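Local coordinates for protein ElaA (Escherichia coli, PDB 5Z6N) that is probably an N-acetyltransferase of the GNAT superfamily, moving an acetyl group from acetyl coenzyme A to an amine, at residues C25-V30 with R79-E84; V75-V80 with V112-Q117. All coordinates share one frame; numbering follows the deposited sequence.

Interaction 1 (C25-V30 with R79-E84); sequences CAVFVV and RVIVSE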
ATOM      1  N   CYS B  25      -3.785  -4.145   2.004  1.00 30.46           N
ATOM      2  CA  CYS B  25      -3.333  -3.726   3.325  1.00 29.80           C
ATOM      3  C   CYS B  25      -4.372  -4.063   4.388  1.00 28.59           C
ATOM      4  O   CYS B  25      -4.043  -4.591   5.457  1.00 27.88           O
ATOM      5  CB  CYS B  25      -3.036  -2.224   3.315  1.00 30.36           C
ATOM      6  SG  CYS B  25      -2.207  -1.600   4.791  1.00 31.61           S
ATOM      7  N   ALA B  26      -5.645  -3.782   4.092  1.00 26.63           N
ATOM      8  CA  ALA B  26      -6.709  -3.990   5.069  1.00 27.32           C
ATOM      9  C   ALA B  26      -6.859  -5.456   5.456  1.00 27.08           C
ATOM     10  O   ALA B  26      -7.336  -5.763   6.554  1.00 14.80           O
ATOM     11  CB  ALA B  26      -8.029  -3.456   4.515  1.00 24.12           C
ATOM     12  N   VAL B  27      -6.455  -6.373   4.582  1.00 25.64           N
ATOM     13  CA  VAL B  27      -6.673  -7.795   4.825  1.00 25.23           C
ATOM     14  C   VAL B  27      -5.420  -8.545   5.256  1.00 24.76           C
ATOM     15  O   VAL B  27      -5.451  -9.328   6.214  1.00 18.66           O
ATOM     16  CB  VAL B  27      -7.213  -8.486   3.561  1.00 21.86           C
ATOM     17  CG1 VAL B  27      -7.163  -9.991   3.725  1.00 26.84           C
ATOM     18  CG2 VAL B  27      -8.633  -8.019   3.272  1.00 18.22           C
ATOM     19  N   PHE B  28      -4.310  -8.321   4.549  1.00 30.39           N
ATOM     20  CA  PHE B  28      -3.106  -9.108   4.785  1.00 38.30           C
ATOM     21  C   PHE B  28      -2.209  -8.409   5.799  1.00 37.20           C
ATOM     22  O   PHE B  28      -1.390  -9.079   6.437  1.00 35.03           O
ATOM     23  CB  PHE B  28      -2.314  -9.362   3.502  1.00 37.35           C
ATOM     24  CG  PHE B  28      -3.049 -10.189   2.491  1.00 34.18           C
ATOM     25  CD1 PHE B  28      -3.538 -11.445   2.822  1.00 31.19           C
ATOM     26  CD2 PHE B  28      -3.240  -9.719   1.207  1.00 32.25           C
ATOM     27  CE1 PHE B  28      -4.215 -12.209   1.890  1.00 22.13           C
ATOM     28  CE2 PHE B  28      -3.908 -10.481   0.270  1.00 33.39           C
ATOM     29  CZ  PHE B  28      -4.401 -11.727   0.614  1.00 25.06           C
ATOM     30  N   VAL B  29      -2.329  -7.099   5.964  1.00 36.04           N
ATOM     31  CA  VAL B  29      -1.537  -6.366   6.942  1.00 31.69           C
ATOM     32  C   VAL B  29      -2.321  -6.125   8.225  1.00 31.38           C
ATOM     33  O   VAL B  29      -1.891  -6.522   9.308  1.00 22.82           O
ATOM     34  CB  VAL B  29      -1.025  -5.038   6.342  1.00 29.81           C
ATOM     35  CG1 VAL B  29      -0.343  -4.204   7.412  1.00 26.29           C
ATOM     36  CG2 VAL B  29      -0.067  -5.311   5.193  1.00 30.34           C
ATOM     37  N   VAL B  30      -3.487  -5.487   8.112  1.00 34.16           N
ATOM     38  CA  VAL B  30      -4.245  -5.020   9.268  1.00 28.26           C
ATOM     39  C   VAL B  30      -5.023  -6.103  10.005  1.00 30.55           C
ATOM     40  O   VAL B  30      -4.856  -6.293  11.215  1.00 34.42           O
ATOM     41  CB  VAL B  30      -5.246  -3.934   8.840  1.00 21.37           C
ATOM     42  CG1 VAL B  30      -6.008  -3.417  10.040  1.00 24.70           C
ATOM     43  CG2 VAL B  30      -4.518  -2.794   8.150  1.00 21.62           C
ATOM     44  N   ARG B  79      -2.455 -13.188  -3.488  1.00 23.81           N
ATOM     45  CA  ARG B  79      -3.182 -12.031  -2.950  1.00 27.86           C
ATOM     46  C   ARG B  79      -4.698 -12.219  -3.032  1.00 25.27           C
ATOM     47  O   ARG B  79      -5.449 -11.248  -3.166  1.00 24.31           O
ATOM     48  CB  ARG B  79      -2.765 -10.730  -3.648  1.00 27.59           C
ATOM     49  CG  ARG B  79      -1.300 -10.382  -3.516  1.00 28.37           C
ATOM     50  CD  ARG B  79      -0.848 -10.448  -2.068  1.00 28.55           C
ATOM     51  NE  ARG B  79       0.179  -9.460  -1.767  1.00 26.88           N
ATOM     52  CZ  ARG B  79       1.482  -9.687  -1.904  1.00 19.68           C
ATOM     53  NH1 ARG B  79       2.357  -8.741  -1.605  1.00 18.15           N
ATOM     54  NH2 ARG B  79       1.917 -10.849  -2.365  1.00 16.97           N
ATOM     55  N   VAL B  80      -5.161 -13.464  -2.929  1.00 21.77           N
ATOM     56  CA  VAL B  80      -6.568 -13.782  -3.151  1.00 28.86           C
ATOM     57  C   VAL B  80      -7.402 -13.220  -2.006  1.00 25.42           C
ATOM     58  O   VAL B  80      -7.193 -13.572  -0.839  1.00 19.84           O
ATOM     59  CB  VAL B  80      -6.763 -15.297  -3.290  1.00 28.30           C
ATOM     60  CG1 VAL B  80      -8.238 -15.632  -3.498  1.00 20.08           C
ATOM     61  CG2 VAL B  80      -5.895 -15.837  -4.433  1.00 23.47           C
ATOM     62  N   ILE B  81      -8.354 -12.341  -2.333  1.00 26.00           N
ATOM     63  CA  ILE B  81      -9.141 -11.643  -1.322  1.00 29.48           C
ATOM     64  C   ILE B  81     -10.616 -11.641  -1.687  1.00 28.61           C
ATOM     65  O   ILE B  81     -10.985 -11.478  -2.855  1.00 30.04           O
ATOM     66  CB  ILE B  81      -8.677 -10.185  -1.118  1.00 27.51           C
ATOM     67  CG1 ILE B  81      -7.184 -10.119  -0.808  1.00 21.98           C
ATOM     68  CG2 ILE B  81      -9.466  -9.544   0.008  1.00 13.29           C
ATOM     69  CD1 ILE B  81      -6.667  -8.713  -0.684  1.00 17.92           C
ATOM     70  N   VAL B  82     -11.454 -11.825  -0.670  1.00 27.88           N
ATOM     71  CA  VAL B  82     -12.835 -11.364  -0.653  1.00 26.88           C
ATOM     72  C   VAL B  82     -12.985 -10.443   0.550  1.00 32.07           C
ATOM     73  O   VAL B  82     -12.474 -10.743   1.635  1.00 30.38           O
ATOM     74  CB  VAL B  82     -13.836 -12.534  -0.575  1.00 26.81           C
ATOM     75  CG1 VAL B  82     -15.247 -12.008  -0.377  1.00 25.97           C
ATOM     76  CG2 VAL B  82     -13.743 -13.404  -1.818  1.00 21.84           C
ATOM     77  N   SER B  83     -13.659  -9.312   0.357  1.00 40.56           N
ATOM     78  CA  SER B  83     -13.852  -8.374   1.457  1.00 39.86           C
ATOM     79  C   SER B  83     -14.792  -8.972   2.498  1.00 39.45           C
ATOM     80  O   SER B  83     -15.793  -9.612   2.160  1.00 43.01           O
ATOM     81  CB  SER B  83     -14.390  -7.039   0.939  1.00 34.93           C
ATOM     82  OG  SER B  83     -15.754  -7.131   0.576  1.00 36.26           O
ATOM     83  N   GLU B  84     -14.464  -8.752   3.779  1.00 35.69           N
ATOM     84  CA  GLU B  84     -15.064  -9.540   4.855  1.00 34.82           C
ATOM     85  C   GLU B  84     -16.569  -9.352   4.956  1.00 31.23           C
ATOM     86  O   GLU B  84     -17.264 -10.235   5.473  1.00 27.35           O
ATOM     87  CB  GLU B  84     -14.406  -9.213   6.195  1.00 37.94           C
ATOM     88  CG  GLU B  84     -14.081  -7.746   6.411  1.00 45.77           C
ATOM     89  CD  GLU B  84     -12.609  -7.454   6.214  1.00 52.95           C
ATOM     90  OE1 GLU B  84     -12.177  -7.299   5.050  1.00 46.59           O
ATOM     91  OE2 GLU B  84     -11.886  -7.397   7.230  1.00 58.45           O
TER
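Phe28 and Ile81 reach toward each other tip to tip, and this pair forms the centre of the contact. The far end of the phenyl ring meets the end of the isoleucine chain, with Phe28 CE2 3.4 Å from Ile81 CD1. Phe28 CZ lies 3.5 Å from Ile81 CG1. Ile81 comes in obliquely to the ring. Its CG1 is anti to the carbonyl carbon, and the extended chain (chi2 176°) carries CD1 out to the phenyl.

Two backbone carbonyls border the ring. Arg79 O lies in its plane at the edge. Val80 O is also near the plane, 3.6 Å from Phe28 CZ. Within the helix, CG1 of Val27 lies over one ring face, offset toward the rim. The other methyl of Val27 points across the contact: Val27 CG2 is 3.7 Å from Ile81 CG2, again tip to tip.

Arg79 touches Phe28 with its aliphatic part, Arg79 CD being 3.9 Å from Phe28 CE2. The chain bends beyond CB, and the guanidinium plane ends up 85° from the ring plane. Its NE is held in a salt bridge by Asp38. At the other end, the Glu84 side chain runs past that of Val27 in the opposite direction, with Glu84 OE1 4.0 Å from Val27 CG2.

The helix has a wider pi-type turn here, and Cys25 O accepts from both Val29 N and Val30 N.

Helix 25-30 passes strand 79-82 at an axis distance of 9.6 Å and an angle of 115°. It is the last part of helix 14-31, whose Leu23 and Arg24 also touch Ile81. Val80 and Val82 point away from it and pack on helix 91-106. Strand 59-67 lies alongside, with backbone hydrogen bonding between Tyr62 and Ile81. Val29 packs on Val29 of the second subunit.

Interaction 2 (V75-V80 with V112-Q117); sequences VVIGRV and VYLGAQ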
ATOM      1  N   VAL B  75       2.564 -20.097 -13.945  1.00 38.79           N
ATOM      2  CA  VAL B  75       1.755 -18.946 -13.574  1.00 30.25           C
ATOM      3  C   VAL B  75       1.499 -18.982 -12.073  1.00 31.88           C
ATOM      4  O   VAL B  75       1.126 -20.023 -11.518  1.00 31.76           O
ATOM      5  CB  VAL B  75       0.436 -18.957 -14.358  1.00 29.64           C
ATOM      6  CG1 VAL B  75      -0.248 -17.632 -14.243  1.00 28.28           C
ATOM      7  CG2 VAL B  75       0.675 -19.321 -15.814  1.00 30.47           C
ATOM      8  N   VAL B  76       1.694 -17.848 -11.406  1.00 33.66           N
ATOM      9  CA  VAL B  76       1.494 -17.742  -9.965  1.00 27.87           C
ATOM     10  C   VAL B  76       0.229 -16.939  -9.707  1.00 27.25           C
ATOM     11  O   VAL B  76       0.049 -15.856 -10.278  1.00 26.53           O
ATOM     12  CB  VAL B  76       2.703 -17.096  -9.265  1.00 26.66           C
ATOM     13  CG1 VAL B  76       2.314 -16.598  -7.869  1.00 14.92           C
ATOM     14  CG2 VAL B  76       3.861 -18.087  -9.192  1.00 30.10           C
ATOM     15  N   ILE B  77      -0.644 -17.472  -8.855  1.00 29.07           N
ATOM     16  CA  ILE B  77      -1.799 -16.749  -8.337  1.00 25.15           C
ATOM     17  C   ILE B  77      -1.525 -16.413  -6.879  1.00 22.49           C
ATOM     18  O   ILE B  77      -0.982 -17.238  -6.136  1.00 20.94           O
ATOM     19  CB  ILE B  77      -3.099 -17.565  -8.478  1.00 19.36           C
ATOM     20  CG1 ILE B  77      -3.426 -17.818  -9.946  1.00 14.70           C
ATOM     21  CG2 ILE B  77      -4.262 -16.856  -7.802  1.00 22.40           C
ATOM     22  CD1 ILE B  77      -4.703 -18.601 -10.139  1.00 19.10           C
ATOM     23  N   GLY B  78      -1.882 -15.199  -6.472  1.00 22.19           N
ATOM     24  CA  GLY B  78      -1.672 -14.789  -5.097  1.00 20.61           C
ATOM     25  C   GLY B  78      -2.500 -13.566  -4.771  1.00 24.19           C
ATOM     26  O   GLY B  78      -3.154 -12.981  -5.640  1.00 29.47           O
ATOM     27  N   ARG B  79      -2.455 -13.188  -3.488  1.00 23.81           N
ATOM     28  CA  ARG B  79      -3.182 -12.031  -2.950  1.00 27.86           C
ATOM     29  C   ARG B  79      -4.698 -12.219  -3.032  1.00 25.27           C
ATOM     30  O   ARG B  79      -5.449 -11.248  -3.166  1.00 24.31           O
ATOM     31  CB  ARG B  79      -2.765 -10.730  -3.648  1.00 27.59           C
ATOM     32  CG  ARG B  79      -1.300 -10.382  -3.516  1.00 28.37           C
ATOM     33  CD  ARG B  79      -0.848 -10.448  -2.068  1.00 28.55           C
ATOM     34  NE  ARG B  79       0.179  -9.460  -1.767  1.00 26.88           N
ATOM     35  CZ  ARG B  79       1.482  -9.687  -1.904  1.00 19.68           C
ATOM     36  NH1 ARG B  79       2.357  -8.741  -1.605  1.00 18.15           N
ATOM     37  NH2 ARG B  79       1.917 -10.849  -2.365  1.00 16.97           N
ATOM     38  N   VAL B  80      -5.161 -13.464  -2.929  1.00 21.77           N
ATOM     39  CA  VAL B  80      -6.568 -13.782  -3.151  1.00 28.86           C
ATOM     40  C   VAL B  80      -7.402 -13.220  -2.006  1.00 25.42           C
ATOM     41  O   VAL B  80      -7.193 -13.572  -0.839  1.00 19.84           O
ATOM     42  CB  VAL B  80      -6.763 -15.297  -3.290  1.00 28.30           C
ATOM     43  CG1 VAL B  80      -8.238 -15.632  -3.498  1.00 20.08           C
ATOM     44  CG2 VAL B  80      -5.895 -15.837  -4.433  1.00 23.47           C
ATOM     45  N   VAL B 112      -0.501 -23.641 -13.035  1.00 33.28           N
ATOM     46  CA  VAL B 112      -0.748 -22.497 -12.167  1.00 30.21           C
ATOM     47  C   VAL B 112      -0.317 -22.861 -10.757  1.00 33.32           C
ATOM     48  O   VAL B 112      -0.829 -23.828 -10.182  1.00 40.24           O
ATOM     49  CB  VAL B 112      -2.225 -22.075 -12.188  1.00 27.45           C
ATOM     50  CG1 VAL B 112      -2.563 -21.290 -10.934  1.00 25.78           C
ATOM     51  CG2 VAL B 112      -2.517 -21.259 -13.429  1.00 27.75           C
ATOM     52  N   TYR B 113       0.599 -22.104 -10.191  1.00 27.06           N
ATOM     53  CA  TYR B 113       0.985 -22.300  -8.822  1.00 25.28           C
ATOM     54  C   TYR B 113       0.242 -21.318  -7.930  1.00 26.04           C
ATOM     55  O   TYR B 113      -0.092 -20.261  -8.368  1.00 28.72           O
ATOM     56  CB  TYR B 113       2.491 -22.117  -8.650  1.00 27.28           C
ATOM     57  CG  TYR B 113       2.959 -22.323  -7.239  1.00 28.35           C
ATOM     58  CD1 TYR B 113       3.236 -23.571  -6.778  1.00 27.79           C
ATOM     59  CD2 TYR B 113       3.068 -21.268  -6.361  1.00 29.46           C
ATOM     60  CE1 TYR B 113       3.626 -23.772  -5.491  1.00 29.71           C
ATOM     61  CE2 TYR B 113       3.444 -21.467  -5.070  1.00 32.06           C
ATOM     62  CZ  TYR B 113       3.735 -22.717  -4.650  1.00 32.40           C
ATOM     63  OH  TYR B 113       4.113 -22.943  -3.385  1.00 35.44           O
ATOM     64  N   LEU B 114       0.032 -21.672  -6.678  1.00 17.16           N
ATOM     65  CA  LEU B 114      -0.613 -20.797  -5.764  1.00 45.41           C
ATOM     66  C   LEU B 114      -0.213 -21.043  -4.324  1.00 52.17           C
ATOM     67  O   LEU B 114      -0.260 -22.136  -3.818  1.00 54.49           O
ATOM     68  CB  LEU B 114      -2.119 -20.910  -5.949  1.00 43.61           C
ATOM     69  CG  LEU B 114      -3.160 -20.272  -5.035  1.00 39.26           C
ATOM     70  CD1 LEU B 114      -4.459 -20.187  -5.788  1.00 37.03           C
ATOM     71  CD2 LEU B 114      -3.346 -21.068  -3.762  1.00 33.17           C
ATOM     72  N   GLY B 115       0.206 -20.006  -3.650  1.00 51.17           N
ATOM     73  CA  GLY B 115       0.580 -20.157  -2.271  1.00 54.85           C
ATOM     74  C   GLY B 115      -0.659 -19.965  -1.460  1.00 57.73           C
ATOM     75  O   GLY B 115      -1.420 -19.095  -1.734  1.00 67.45           O
ATOM     76  N   ALA B 116      -0.879 -20.760  -0.449  1.00 51.62           N
ATOM     77  CA  ALA B 116      -2.163 -20.676   0.224  1.00 46.80           C
ATOM     78  C   ALA B 116      -1.973 -20.883   1.715  1.00 47.12           C
ATOM     79  O   ALA B 116      -0.862 -21.107   2.205  1.00 47.89           O
ATOM     80  CB  ALA B 116      -3.145 -21.712  -0.333  1.00 48.27           C
ATOM     81  N   GLN B 117      -3.084 -20.797   2.436  1.00 48.09           N
ATOM     82  CA  GLN B 117      -3.163 -21.246   3.811  1.00 51.95           C
ATOM     83  C   GLN B 117      -3.416 -22.749   3.846  1.00 48.81           C
ATOM     84  O   GLN B 117      -3.816 -23.361   2.851  1.00 50.27           O
ATOM     85  CB  GLN B 117      -4.287 -20.520   4.540  1.00 56.11           C
ATOM     86  CG  GLN B 117      -4.194 -19.001   4.487  1.00 61.11           C
ATOM     87  CD  GLN B 117      -3.274 -18.427   5.548  1.00 63.56           C
ATOM     88  OE1 GLN B 117      -2.063 -18.398   5.381  1.00 64.04           O
ATOM     89  NE2 GLN B 117      -3.850 -17.968   6.646  1.00 61.02           N
TER
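Ile77 packs on Val112 with one branch and on Leu114 with the other. Its CG1 is anti to the carbonyl carbon (chi1 -63°), and the extended chain beyond it takes Ile77 CD1 to 3.5 Å from Val112 CG1. The other branch is shorter, with Ile77 CG2 3.9 Å from Leu114 CD1. The side chain crosses both partners at a slant.

Leu114 has CG anti to the backbone N (chi1 171°), and the next torsion then brings CD1 beside Ile77. Val112 splits its methyls: CG1 goes to Ile77, while Val112 CG2 is 3.9 Å from Val75 CB. Val75, Ile77, Val112 and Leu114 thus form an apolar patch on one face of the sheet. Thr99, Leu100 and Cys103 of helix 91-106 cover part of this patch.

Val76 and Tyr113 point to the opposite face. Their contact is looser, with Val76 CG2 4.3 Å from Tyr113 CB. The Tyr113 side chain also touches Pro74 and Val132.

The backbones pair in parallel, Val75 with Val112 and Val76 with Tyr113. Tyr113 donates through N to Val75 O and accepts at O from Ile77 N, with Ile77 N 2.9 Å from Tyr113 O. Further along, the strands part: Ile77 O and Gly115 N are 3.9 Å apart.

Strand 75-82, helix 91-106 and strand 112-117 form a beta-alpha-beta unit. Parallel strands that pair at one end and splay at the other are the hallmark of the GNAT fold. In relatives the resulting V-shaped opening receives the pantetheine arm of acetyl coenzyme A.

How the interactions relate
Interactions 1 and 2 lie along the same strand, 75-82, with their centres about 14 Å apart. They share Arg79 and Val80. Interaction 2 pairs the start of the strand with 112-117, and interaction 1 packs its later part against helix 25-30. Arg79 has a positive phi (65°) in the middle of the strand, at the change from one contact to the other. Val80 turns away from the helix and touches Tyr124, as does Leu114 of interaction 2. In GNAT relatives the pantetheine arm of the cofactor enters between the strands that correspond to 75-82 and 112-117, so the shared residues are probably near the acetyl coenzyme A site.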